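Local coordinates for protein glucose dehydrogenase (Serratia sp. FS14, PDB 7CDY) that belongs to the beta-propeller family of glucose and sorbosone dehydrogenases and binds a calcium ion, at residues E207-H210 with D216-N219; A232-N237 with L258-V263; G126-F131 with I319-S324. One frame throughout, in Å; residues are numbered along the deposited sequence.

Interaction 1 (E207-H210 with D216-N219); sequences EHEH and DELN. With CA (calcium ion), chain D.
D216 begins its strand beside H210: a chi1 of -71° sets the carboxylate near its own backbone N, and OD1 comes within 3.5 Å of H210 CA. A water donates to this OD1 and lies in the imidazole plane at H210 ND1; G211 N and S264 OG also reach OD1, while H210 NE2 is hydrogen-bonded to Q194. E217 is the hydrogen-bonded partner of E209, with E217 N to E209 O at 3.0 Å and E209 N to E217 O at 2.9 Å. Its side chain runs alongside that of E209, and E217 OE1 (2.5 Å) and E217 OE2 (2.4 Å) both bind the calcium ion. Four waters and Y227 O complete the site; one of those waters donates to E209 OE1, a second-shell group, whose OE2 is hydrogen-bonded to H190. L218 turns to the opposite face with H208, and its CD1 lies 3.3 Å from E207 O. N219 pairs with E207 and spends both amide hydrogens: ND2 meets E207 OE1 on the syn side (3.0 Å) and E217 OE1 on the anti side (3.1 Å), both near the amide plane, which fixes its rotation; N219 OD1 takes a calcium-bound water. The hairpin, its strands 166° apart in direction, lies between strands 192-198 and 259-261, while H208 and L218 pack on strands 267-273 and 284-289.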
ATOM      1  N   GLU A 207      -3.975  -8.350   0.103  1.00  9.56           N
ATOM      2  CA  GLU A 207      -3.899  -7.153  -0.722  1.00  9.01           C
ATOM      3  C   GLU A 207      -5.293  -6.569  -0.856  1.00  9.26           C
ATOM      4  O   GLU A 207      -6.286  -7.300  -0.806  1.00 10.18           O
ATOM      5  CB  GLU A 207      -3.319  -7.506  -2.107  1.00  9.41           C
ATOM      6  CG  GLU A 207      -3.294  -6.388  -3.139  1.00 10.05           C
ATOM      7  CD  GLU A 207      -4.488  -6.387  -4.078  1.00 11.11           C
ATOM      8  OE1 GLU A 207      -5.494  -7.080  -3.809  1.00 12.87           O
ATOM      9  OE2 GLU A 207      -4.418  -5.648  -5.084  1.00 10.05           O
ATOM     10  N   HIS A 208      -5.378  -5.252  -1.044  1.00  8.19           N
ATOM     11  CA  HIS A 208      -6.648  -4.666  -1.461  1.00  7.75           C
ATOM     12  C   HIS A 208      -6.411  -3.617  -2.539  1.00  8.32           C
ATOM     13  O   HIS A 208      -5.295  -3.116  -2.715  1.00  8.44           O
ATOM     14  CB  HIS A 208      -7.554  -4.225  -0.291  1.00  8.48           C
ATOM     15  CG  HIS A 208      -7.076  -3.026   0.468  1.00  8.27           C
ATOM     16  ND1 HIS A 208      -6.814  -1.811  -0.128  1.00  8.40           N
ATOM     17  CD2 HIS A 208      -6.903  -2.839   1.800  1.00  9.14           C
ATOM     18  CE1 HIS A 208      -6.467  -0.937   0.803  1.00  8.52           C
ATOM     19  NE2 HIS A 208      -6.518  -1.532   1.981  1.00  9.43           N
ATOM     20  N   GLU A 209      -7.473  -3.298  -3.280  1.00  8.51           N
ATOM     21  CA  GLU A 209      -7.317  -2.398  -4.415  1.00  8.24           C
ATOM     22  C   GLU A 209      -8.625  -1.679  -4.694  1.00  8.36           C
ATOM     23  O   GLU A 209      -9.712  -2.185  -4.408  1.00  8.70           O
ATOM     24  CB  GLU A 209      -6.847  -3.138  -5.678  1.00  8.68           C
ATOM     25  CG  GLU A 209      -7.726  -4.316  -6.074  1.00  8.76           C
ATOM     26  CD  GLU A 209      -7.121  -5.087  -7.227  1.00  8.53           C
ATOM     27  OE1 GLU A 209      -7.557  -4.905  -8.379  1.00  9.55           O
ATOM     28  OE2 GLU A 209      -6.162  -5.857  -6.993  1.00 10.48           O
ATOM     29  N   HIS A 210      -8.492  -0.511  -5.310  1.00  8.85           N
ATOM     30  CA  HIS A 210      -9.630   0.271  -5.768  1.00  8.14           C
ATOM     31  C   HIS A 210     -10.234  -0.360  -7.009  1.00  7.96           C
ATOM     32  O   HIS A 210      -9.513  -0.750  -7.942  1.00  8.49           O
ATOM     33  CB  HIS A 210      -9.166   1.671  -6.171  1.00  9.86           C
ATOM     34  CG  HIS A 210      -8.683   2.502  -5.029  1.00  9.26           C
ATOM     35  ND1 HIS A 210      -9.527   3.301  -4.289  1.00 11.80           N
ATOM     36  CD2 HIS A 210      -7.445   2.670  -4.503  1.00 10.84           C
ATOM     37  CE1 HIS A 210      -8.831   3.916  -3.347  1.00  9.85           C
ATOM     38  NE2 HIS A 210      -7.566   3.548  -3.453  1.00 11.46           N
ATOM     39  N   ASP A 216     -14.384  -2.044  -5.248  1.00  8.86           N
ATOM     40  CA  ASP A 216     -13.157  -2.223  -4.476  1.00  9.24           C
ATOM     41  C   ASP A 216     -13.080  -3.668  -3.990  1.00  8.33           C
ATOM     42  O   ASP A 216     -14.106  -4.320  -3.765  1.00  9.75           O
ATOM     43  CB  ASP A 216     -13.154  -1.295  -3.251  1.00  9.03           C
ATOM     44  CG  ASP A 216     -12.974   0.189  -3.594  1.00  9.74           C
ATOM     45  OD1 ASP A 216     -12.930   0.576  -4.781  1.00 10.72           O
ATOM     46  OD2 ASP A 216     -12.882   0.981  -2.625  1.00 10.13           O
ATOM     47  N   GLU A 217     -11.856  -4.177  -3.825  1.00  8.49           N
ATOM     48  CA  GLU A 217     -11.642  -5.601  -3.585  1.00  8.81           C
ATOM     49  C   GLU A 217     -10.567  -5.845  -2.542  1.00  8.22           C
ATOM     50  O   GLU A 217      -9.561  -5.132  -2.476  1.00  9.69           O
ATOM     51  CB  GLU A 217     -11.068  -6.328  -4.808  1.00 12.35           C
ATOM     52  CG  GLU A 217     -11.915  -6.312  -6.024  1.00 15.13           C
ATOM     53  CD  GLU A 217     -11.278  -7.090  -7.161  1.00 10.20           C
ATOM     54  OE1 GLU A 217     -10.072  -7.458  -7.102  1.00 11.16           O
ATOM     55  OE2 GLU A 217     -11.990  -7.349  -8.124  1.00 12.33           O
ATOM     56  N   LEU A 218     -10.759  -6.933  -1.796  1.00  8.29           N
ATOM     57  CA  LEU A 218      -9.741  -7.542  -0.947  1.00 10.59           C
ATOM     58  C   LEU A 218      -9.407  -8.916  -1.523  1.00  8.91           C
ATOM     59  O   LEU A 218     -10.316  -9.709  -1.785  1.00 10.19           O
ATOM     60  CB  LEU A 218     -10.304  -7.698   0.468  1.00 10.24           C
ATOM     61  CG  LEU A 218      -9.473  -8.426   1.523  1.00 10.20           C
ATOM     62  CD1 LEU A 218      -8.247  -7.617   1.884  1.00 11.54           C
ATOM     63  CD2 LEU A 218     -10.310  -8.677   2.762  1.00 13.48           C
ATOM     64  N   ASN A 219      -8.114  -9.190  -1.740  1.00  9.31           N
ATOM     65  CA  ASN A 219      -7.631 -10.425  -2.354  1.00  9.84           C
ATOM     66  C   ASN A 219      -6.567 -11.086  -1.483  1.00 10.36           C
ATOM     67  O   ASN A 219      -5.868 -10.422  -0.715  1.00  9.94           O
ATOM     68  CB  ASN A 219      -6.993 -10.137  -3.724  1.00 11.33           C
ATOM     69  CG  ASN A 219      -8.001  -9.637  -4.749  1.00  9.42           C
ATOM     70  OD1 ASN A 219      -8.902 -10.374  -5.138  1.00 10.46           O
ATOM     71  ND2 ASN A 219      -7.834  -8.407  -5.223  1.00 10.84           N
TER
HETATM   72 CA    CA D 402     -10.226  -8.541  -9.300  1.00  9.49          CA
HETATM   73  O   HOH W   1      -8.072  -7.449  -9.405  1.00  9.21           O
HETATM   74  O   HOH W   2     -12.201   3.288  -5.187  1.00 11.94           O
HETATM   75  O   HOH W   3      -9.973 -10.430  -7.745  1.00 10.16           O
HETATM   76  O   HOH W   4     -10.793  -6.958 -11.020  1.00 10.59           O
HETATM   77  O   HOH W   5     -12.054  -9.735 -10.212  1.00 11.52           O

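Interaction 2 (A232-N237 with L258-V263); sequences ATYGIN and LHYWRV
A face-to-face tyrosine stack, Y234 on Y260, ties the long loop that follows strand 216-219 back onto strand 259-261, at the outer part of the chain. The evidence is direct: the ring centroids are 3.8 Å apart and the planes differ by 4°. The rings are slightly slid, Y260 CD1 standing over the centre of the Y234 ring while Y234 CZ sits toward the rim of Y260, with 3.7 Å between Y234 CZ and Y260 CE2. Y260 enters the stack with CG between its backbone N and carbonyl carbon (chi1 57°), which raises the ring from the strand toward the loop. Both side chains leave their backbones toward one another, and the Y234 hydroxyl is hydrogen-bonded to Q256.

R262 adds a second surface. Its chain runs extended from CG to NE and lays one guanidinium face against the edge of the Y234 ring, R262 NH1 coming 3.6 Å from Y234 CE1. The two planes stand 89° apart, so the cation meets the ring at its rim and not over its pi face; R262 NH2 is held by a salt bridge to E249.

Between the backbones, one water donates to Y234 O and to R262 O, at 2.7 Å each. Within the loop, T233 OG1 accepts from G235 N at 3.0 Å, an ST turn that shapes the chain just around Y234. Within the sheet, strand 259-261 is an outermost strand and pairs with strand 216-219, where L258 and H259 form a classic beta bulge opposite L218; H259 and W261 touch strand 304-311.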
ATOM      1  N   ALA A 232     -12.469  -8.867 -15.607  1.00 10.15           N
ATOM      2  CA  ALA A 232     -13.438  -9.121 -14.554  1.00 10.58           C
ATOM      3  C   ALA A 232     -13.414  -7.949 -13.585  1.00  9.11           C
ATOM      4  O   ALA A 232     -12.331  -7.471 -13.214  1.00 10.60           O
ATOM      5  CB  ALA A 232     -13.096 -10.409 -13.814  1.00 11.52           C
ATOM      6  N   THR A 233     -14.598  -7.465 -13.206  1.00  9.70           N
ATOM      7  CA  THR A 233     -14.688  -6.373 -12.243  1.00  9.97           C
ATOM      8  C   THR A 233     -16.088  -6.326 -11.653  1.00  9.96           C
ATOM      9  O   THR A 233     -17.060  -6.732 -12.300  1.00 11.16           O
ATOM     10  CB  THR A 233     -14.332  -5.026 -12.886  1.00 11.74           C
ATOM     11  OG1 THR A 233     -14.380  -4.002 -11.886  1.00 11.18           O
ATOM     12  CG2 THR A 233     -15.294  -4.670 -13.999  1.00 14.66           C
ATOM     13  N   TYR A 234     -16.174  -5.862 -10.407  1.00  9.95           N
ATOM     14  CA  TYR A 234     -17.445  -5.541  -9.768  1.00 10.68           C
ATOM     15  C   TYR A 234     -17.837  -4.078  -9.933  1.00 11.79           C
ATOM     16  O   TYR A 234     -18.888  -3.674  -9.419  1.00 13.57           O
ATOM     17  CB  TYR A 234     -17.415  -5.939  -8.277  1.00 11.95           C
ATOM     18  CG  TYR A 234     -17.616  -7.416  -8.077  1.00 11.73           C
ATOM     19  CD1 TYR A 234     -18.882  -7.983  -8.200  1.00 12.96           C
ATOM     20  CD2 TYR A 234     -16.542  -8.253  -7.837  1.00 11.12           C
ATOM     21  CE1 TYR A 234     -19.074  -9.341  -8.044  1.00 12.07           C
ATOM     22  CE2 TYR A 234     -16.723  -9.625  -7.689  1.00 13.02           C
ATOM     23  CZ  TYR A 234     -17.999 -10.155  -7.809  1.00 11.48           C
ATOM     24  OH  TYR A 234     -18.219 -11.509  -7.674  1.00 14.44           O
ATOM     25  N   GLY A 235     -17.057  -3.282 -10.661  1.00 10.55           N
ATOM     26  CA  GLY A 235     -17.370  -1.894 -10.903  1.00 10.93           C
ATOM     27  C   GLY A 235     -17.757  -1.638 -12.353  1.00 11.34           C
ATOM     28  O   GLY A 235     -17.772  -2.528 -13.203  1.00 12.61           O
ATOM     29  N   ILE A 236     -18.083  -0.372 -12.613  1.00 10.22           N
ATOM     30  CA  ILE A 236     -18.369   0.131 -13.952  1.00 11.45           C
ATOM     31  C   ILE A 236     -17.467   1.336 -14.199  1.00 11.38           C
ATOM     32  O   ILE A 236     -16.721   1.753 -13.320  1.00 10.85           O
ATOM     33  CB  ILE A 236     -19.863   0.475 -14.156  1.00 13.18           C
ATOM     34  CG1 ILE A 236     -20.311   1.585 -13.194  1.00 13.26           C
ATOM     35  CG2 ILE A 236     -20.701  -0.775 -13.984  1.00 15.14           C
ATOM     36  CD1 ILE A 236     -21.785   1.985 -13.311  1.00 15.10           C
ATOM     37  N   ASN A 237     -17.508   1.879 -15.415  1.00 12.11           N
ATOM     38  CA  ASN A 237     -16.710   3.066 -15.672  1.00 13.26           C
ATOM     39  C   ASN A 237     -17.370   4.298 -15.046  1.00 12.52           C
ATOM     40  O   ASN A 237     -18.564   4.303 -14.717  1.00 14.15           O
ATOM     41  CB  ASN A 237     -16.479   3.263 -17.175  1.00 14.14           C
ATOM     42  CG  ASN A 237     -15.109   3.832 -17.475  1.00 14.63           C
ATOM     43  OD1 ASN A 237     -14.419   4.307 -16.574  1.00 15.51           O
ATOM     44  ND2 ASN A 237     -14.706   3.791 -18.743  1.00 16.84           N
ATOM     45  N   LEU A 258     -11.559 -12.096  -2.189  1.00 12.74           N
ATOM     46  CA  LEU A 258     -12.043 -12.633  -0.929  1.00 14.27           C
ATOM     47  C   LEU A 258     -13.287 -11.884  -0.476  1.00 13.95           C
ATOM     48  O   LEU A 258     -14.238 -12.479   0.053  1.00 15.96           O
ATOM     49  CB  LEU A 258     -10.927 -12.508   0.107  1.00 16.15           C
ATOM     50  CG  LEU A 258     -11.291 -12.900   1.531  1.00 17.40           C
ATOM     51  CD1 LEU A 258     -11.643 -14.371   1.536  1.00 25.15           C
ATOM     52  CD2 LEU A 258     -10.132 -12.606   2.462  1.00 18.09           C
ATOM     53  N   HIS A 259     -13.303 -10.574  -0.697  1.00 12.04           N
ATOM     54  CA  HIS A 259     -14.391  -9.712  -0.291  1.00 12.02           C
ATOM     55  C   HIS A 259     -14.395  -8.530  -1.243  1.00 11.78           C
ATOM     56  O   HIS A 259     -13.339  -8.109  -1.725  1.00 11.98           O
ATOM     57  CB  HIS A 259     -14.147  -9.234   1.142  1.00 12.89           C
ATOM     58  CG  HIS A 259     -15.374  -8.756   1.838  1.00 14.35           C
ATOM     59  ND1 HIS A 259     -16.341  -9.616   2.311  1.00 19.06           N
ATOM     60  CD2 HIS A 259     -15.800  -7.504   2.124  1.00 16.04           C
ATOM     61  CE1 HIS A 259     -17.309  -8.910   2.869  1.00 18.73           C
ATOM     62  NE2 HIS A 259     -17.005  -7.629   2.773  1.00 22.34           N
ATOM     63  N   TYR A 260     -15.578  -7.999  -1.527  1.00 12.04           N
ATOM     64  CA  TYR A 260     -15.677  -6.881  -2.453  1.00 11.49           C
ATOM     65  C   TYR A 260     -16.755  -5.913  -1.994  1.00 11.55           C
ATOM     66  O   TYR A 260     -17.639  -6.262  -1.208  1.00 13.29           O
ATOM     67  CB  TYR A 260     -15.933  -7.340  -3.900  1.00 13.22           C
ATOM     68  CG  TYR A 260     -17.168  -8.198  -4.077  1.00 11.21           C
ATOM     69  CD1 TYR A 260     -18.418  -7.630  -4.313  1.00 12.67           C
ATOM     70  CD2 TYR A 260     -17.083  -9.579  -3.990  1.00 14.07           C
ATOM     71  CE1 TYR A 260     -19.536  -8.419  -4.465  1.00 14.39           C
ATOM     72  CE2 TYR A 260     -18.198 -10.375  -4.147  1.00 15.49           C
ATOM     73  CZ  TYR A 260     -19.419  -9.791  -4.375  1.00 15.52           C
ATOM     74  OH  TYR A 260     -20.533 -10.586  -4.525  1.00 19.74           O
ATOM     75  N   TRP A 261     -16.678  -4.692  -2.515  1.00  9.38           N
ATOM     76  CA  TRP A 261     -17.615  -3.623  -2.188  1.00  9.38           C
ATOM     77  C   TRP A 261     -18.191  -3.088  -3.489  1.00 10.06           C
ATOM     78  O   TRP A 261     -17.500  -2.394  -4.244  1.00 10.92           O
ATOM     79  CB  TRP A 261     -16.894  -2.493  -1.460  1.00 10.60           C
ATOM     80  CG  TRP A 261     -16.491  -2.754  -0.043  1.00 11.00           C
ATOM     81  CD1 TRP A 261     -17.122  -2.301   1.084  1.00 12.91           C
ATOM     82  CD2 TRP A 261     -15.337  -3.480   0.406  1.00 11.01           C
ATOM     83  NE1 TRP A 261     -16.441  -2.712   2.199  1.00 12.26           N
ATOM     84  CE2 TRP A 261     -15.342  -3.434   1.815  1.00 12.10           C
ATOM     85  CE3 TRP A 261     -14.296  -4.159  -0.239  1.00 11.78           C
ATOM     86  CZ2 TRP A 261     -14.353  -4.047   2.583  1.00 13.39           C
ATOM     87  CZ3 TRP A 261     -13.319  -4.775   0.533  1.00 13.20           C
ATOM     88  CH2 TRP A 261     -13.354  -4.710   1.926  1.00 13.98           C
ATOM     89  N   ARG A 262     -19.469  -3.372  -3.739  1.00 10.13           N
ATOM     90  CA  ARG A 262     -20.094  -2.852  -4.950  1.00 10.51           C
ATOM     91  C   ARG A 262     -20.144  -1.329  -4.962  1.00 10.76           C
ATOM     92  O   ARG A 262     -20.024  -0.712  -6.025  1.00 12.81           O
ATOM     93  CB  ARG A 262     -21.482  -3.463  -5.133  1.00 11.69           C
ATOM     94  CG  ARG A 262     -21.407  -4.922  -5.535  1.00 11.21           C
ATOM     95  CD  ARG A 262     -22.808  -5.514  -5.696  1.00 12.84           C
ATOM     96  NE  ARG A 262     -22.779  -6.905  -6.137  1.00 12.73           N
ATOM     97  CZ  ARG A 262     -22.592  -7.274  -7.400  1.00 12.85           C
ATOM     98  NH1 ARG A 262     -22.593  -8.561  -7.711  1.00 14.68           N
ATOM     99  NH2 ARG A 262     -22.407  -6.360  -8.346  1.00 13.89           N
ATOM    100  N   VAL A 263     -20.277  -0.698  -3.799  1.00  9.88           N
ATOM    101  CA  VAL A 263     -20.117   0.745  -3.672  1.00 10.70           C
ATOM    102  C   VAL A 263     -18.756   0.990  -3.030  1.00 10.59           C
ATOM    103  O   VAL A 263     -18.491   0.506  -1.923  1.00 11.10           O
ATOM    104  CB  VAL A 263     -21.260   1.371  -2.853  1.00 10.11           C
ATOM    105  CG1 VAL A 263     -21.096   2.891  -2.781  1.00 12.63           C
ATOM    106  CG2 VAL A 263     -22.626   0.997  -3.463  1.00 11.71           C
TER
HETATM  107  O   HOH W   6     -20.602  -1.820  -8.443  1.00 16.47           O

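Interaction 3 (G126-F131 with I319-S324); sequences GGKLAF and IREVRS
K128 and E321 meet through a salt bridge, the one direct ionic link between segments 126-131 and 319-324: K128 NZ donates to E321 OE1 at 3.0 Å, approaching from above the carboxylate, 37° out of its plane. The lysine chain is bent twice on the way, at chi2 (-52°) and chi3 (-93°), and this fold brings NZ over the carboxylate. The other oxygen is used along the strand itself. R323 NH2 reaches E321 OE2 at 2.9 Å on the syn side, and R323 NE adds a weak bond; L17 N is another donor to OE2.

Like charges gather here too, K128 NZ lying 3.4 Å from R323 NH2. Both cations also have carboxylate partners: E64 forms salt bridges with K128 NZ and R323 NH2, besides those of E321. Two glutamates and two cationic side chains thus probably offset each other's charge within a largely buried cluster.

Water bridges flank the ionic core. One accepts from K128 NZ at 2.9 Å and donates to R320 O, also at 2.9 Å. Another lies in the guanidinium plane of R323, accepting from NH1 at 3.1 Å, and is 2.8 Å from L129 O.

Backbone pairing plays no part between the segments: strands 129-131 and 319-324 belong to different antiparallel sheets and are outermost in them. The centre of the contact lies about 4 Å from the centre of the chain, and E64 of strand 62-67 joins the salt-bridge network, consistent with the middle of a beta-propeller, where edge strands of separate blades converge.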
ATOM      1  N   GLY A 126      -0.064   2.432  -7.496  1.00  9.92           N
ATOM      2  CA  GLY A 126       0.012   1.482  -6.394  1.00 10.69           C
ATOM      3  C   GLY A 126       0.969   2.026  -5.352  1.00 10.50           C
ATOM      4  O   GLY A 126       0.849   3.176  -4.905  1.00 13.55           O
ATOM      5  N   GLY A 127       1.960   1.229  -4.965  1.00  9.57           N
ATOM      6  CA  GLY A 127       3.059   1.731  -4.159  1.00 10.40           C
ATOM      7  C   GLY A 127       3.217   1.096  -2.799  1.00  9.63           C
ATOM      8  O   GLY A 127       4.245   1.335  -2.144  1.00 10.40           O
ATOM      9  N   LYS A 128       2.263   0.304  -2.328  1.00  9.65           N
ATOM     10  CA  LYS A 128       2.429  -0.308  -1.016  1.00  9.62           C
ATOM     11  C   LYS A 128       3.515  -1.383  -1.046  1.00  9.82           C
ATOM     12  O   LYS A 128       3.766  -2.028  -2.072  1.00 10.23           O
ATOM     13  CB  LYS A 128       1.113  -0.904  -0.509  1.00 10.40           C
ATOM     14  CG  LYS A 128      -0.065   0.089  -0.343  1.00 11.16           C
ATOM     15  CD  LYS A 128       0.266   1.320   0.476  1.00 14.04           C
ATOM     16  CE  LYS A 128      -0.071   1.177   1.946  1.00 12.74           C
ATOM     17  NZ  LYS A 128       0.310   2.417   2.697  1.00 12.65           N
ATOM     18  N   LEU A 129       4.164  -1.554   0.102  1.00  8.41           N
ATOM     19  CA  LEU A 129       5.262  -2.500   0.276  1.00  8.21           C
ATOM     20  C   LEU A 129       4.981  -3.351   1.503  1.00  9.78           C
ATOM     21  O   LEU A 129       4.357  -2.885   2.461  1.00 10.48           O
ATOM     22  CB  LEU A 129       6.577  -1.765   0.550  1.00  9.31           C
ATOM     23  CG  LEU A 129       7.006  -0.737  -0.486  1.00  8.68           C
ATOM     24  CD1 LEU A 129       8.253  -0.012  -0.013  1.00 10.84           C
ATOM     25  CD2 LEU A 129       7.264  -1.379  -1.843  1.00 10.77           C
ATOM     26  N   ALA A 130       5.483  -4.592   1.502  1.00 10.21           N
ATOM     27  CA  ALA A 130       5.384  -5.426   2.691  1.00  9.79           C
ATOM     28  C   ALA A 130       6.415  -6.541   2.619  1.00  9.36           C
ATOM     29  O   ALA A 130       6.628  -7.130   1.554  1.00 11.63           O
ATOM     30  CB  ALA A 130       3.983  -6.045   2.825  1.00  9.70           C
ATOM     31  N   PHE A 131       7.018  -6.850   3.762  1.00  9.18           N
ATOM     32  CA  PHE A 131       7.893  -8.008   3.855  1.00 10.73           C
ATOM     33  C   PHE A 131       7.097  -9.233   4.302  1.00 11.80           C
ATOM     34  O   PHE A 131       6.157  -9.136   5.091  1.00 13.03           O
ATOM     35  CB  PHE A 131       9.049  -7.730   4.826  1.00 11.77           C
ATOM     36  CG  PHE A 131      10.125  -6.857   4.244  1.00 11.35           C
ATOM     37  CD1 PHE A 131      11.091  -7.397   3.409  1.00 11.99           C
ATOM     38  CD2 PHE A 131      10.177  -5.497   4.521  1.00 13.47           C
ATOM     39  CE1 PHE A 131      12.072  -6.594   2.856  1.00 13.67           C
ATOM     40  CE2 PHE A 131      11.172  -4.704   3.976  1.00 13.10           C
ATOM     41  CZ  PHE A 131      12.112  -5.253   3.139  1.00 13.20           C
ATOM     42  N   ILE A 319      -9.247   8.510   5.272  1.00  9.94           N
ATOM     43  CA  ILE A 319      -8.255   7.671   5.946  1.00  9.89           C
ATOM     44  C   ILE A 319      -7.350   7.026   4.899  1.00 10.13           C
ATOM     45  O   ILE A 319      -7.796   6.187   4.112  1.00 10.13           O
ATOM     46  CB  ILE A 319      -8.900   6.635   6.875  1.00  9.59           C
ATOM     47  CG1 ILE A 319      -9.807   7.317   7.915  1.00 11.53           C
ATOM     48  CG2 ILE A 319      -7.819   5.802   7.567  1.00 10.93           C
ATOM     49  CD1 ILE A 319      -9.154   8.470   8.669  1.00 14.27           C
ATOM     50  N   ARG A 320      -6.082   7.435   4.892  1.00  9.25           N
ATOM     51  CA  ARG A 320      -5.111   7.045   3.880  1.00  8.66           C
ATOM     52  C   ARG A 320      -4.224   5.885   4.312  1.00  9.51           C
ATOM     53  O   ARG A 320      -3.804   5.074   3.468  1.00  9.42           O
ATOM     54  CB  ARG A 320      -4.229   8.262   3.565  1.00  9.28           C
ATOM     55  CG  ARG A 320      -2.908   8.001   2.832  1.00  9.86           C
ATOM     56  CD  ARG A 320      -3.081   7.580   1.374  1.00 10.05           C
ATOM     57  NE  ARG A 320      -3.591   8.651   0.522  1.00 10.00           N
ATOM     58  CZ  ARG A 320      -4.062   8.459  -0.707  1.00 12.45           C
ATOM     59  NH1 ARG A 320      -4.094   7.241  -1.233  1.00 13.16           N
ATOM     60  NH2 ARG A 320      -4.519   9.485  -1.409  1.00 14.36           N
ATOM     61  N   GLU A 321      -3.919   5.784   5.601  1.00  8.38           N
ATOM     62  CA  GLU A 321      -2.938   4.823   6.093  1.00  8.95           C
ATOM     63  C   GLU A 321      -3.428   4.259   7.413  1.00  9.35           C
ATOM     64  O   GLU A 321      -4.051   4.977   8.203  1.00 10.79           O
ATOM     65  CB  GLU A 321      -1.579   5.516   6.323  1.00 10.56           C
ATOM     66  CG  GLU A 321      -0.478   4.636   6.968  1.00 12.01           C
ATOM     67  CD  GLU A 321       0.059   3.570   6.018  1.00 11.75           C
ATOM     68  OE1 GLU A 321      -0.743   2.794   5.457  1.00 11.82           O
ATOM     69  OE2 GLU A 321       1.294   3.492   5.829  1.00 11.81           O
ATOM     70  N   VAL A 322      -3.173   2.966   7.630  1.00 10.69           N
ATOM     71  CA  VAL A 322      -3.506   2.275   8.874  1.00 10.89           C
ATOM     72  C   VAL A 322      -2.339   1.378   9.252  1.00 10.19           C
ATOM     73  O   VAL A 322      -1.919   0.537   8.449  1.00 11.11           O
ATOM     74  CB  VAL A 322      -4.743   1.373   8.688  1.00 13.05           C
ATOM     75  CG1 VAL A 322      -5.173   0.810  10.031  1.00 15.00           C
ATOM     76  CG2 VAL A 322      -5.893   2.112   8.018  1.00 13.77           C
ATOM     77  N   ARG A 323      -1.836   1.518  10.479  1.00  9.52           N
ATOM     78  CA  ARG A 323      -0.814   0.598  10.972  1.00 10.64           C
ATOM     79  C   ARG A 323      -1.158   0.172  12.389  1.00 12.40           C
ATOM     80  O   ARG A 323      -1.695   0.958  13.175  1.00 12.75           O
ATOM     81  CB  ARG A 323       0.602   1.208  10.954  1.00 11.94           C
ATOM     82  CG  ARG A 323       1.106   1.632   9.588  1.00 11.26           C
ATOM     83  CD  ARG A 323       1.515   0.455   8.677  1.00 13.63           C
ATOM     84  NE  ARG A 323       1.803   0.967   7.337  1.00 12.19           N
ATOM     85  CZ  ARG A 323       1.953   0.242   6.231  1.00 11.31           C
ATOM     86  NH1 ARG A 323       1.865  -1.083   6.265  1.00 12.99           N
ATOM     87  NH2 ARG A 323       2.187   0.874   5.084  1.00 12.43           N
ATOM     88  N   SER A 324      -0.843  -1.080  12.714  1.00 11.81           N
ATOM     89  CA  SER A 324      -1.023  -1.582  14.073  1.00 14.15           C
ATOM     90  C   SER A 324       0.260  -1.312  14.847  1.00 16.03           C
ATOM     91  O   SER A 324       1.322  -1.842  14.500  1.00 16.58           O
ATOM     92  CB  SER A 324      -1.339  -3.078  14.039  1.00 18.46           C
ATOM     93  OG  SER A 324      -1.663  -3.579  15.330  1.00 22.89           O
TER
HETATM   94  O   HOH W   7      -1.284   4.697   2.047  1.00 11.37           O
HETATM   95  O   HOH W   8       1.856  -1.878   3.299  1.00 12.65           O

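Overall arrangement
Interaction 1 and the strand side of interaction 2 lie in one four-stranded antiparallel sheet and follow each other along the chain, the centres of the two contacts about 9 Å apart. Strand 216-219 is common ground: it pairs with 205-210 on one side and 259-261 on the other, and L218 N and D216 O probably bond to H259 O and W261 N. Interaction 3 spans the sequence around both, its segments preceding and following all the others; its centre is about 12 Å from that of interaction 1 and 21 Å from that of interaction 2, without touching either. The series thus runs from what is probably the middle of the propeller, through the sheet that carries the calcium ligand E217, to the outlying loop.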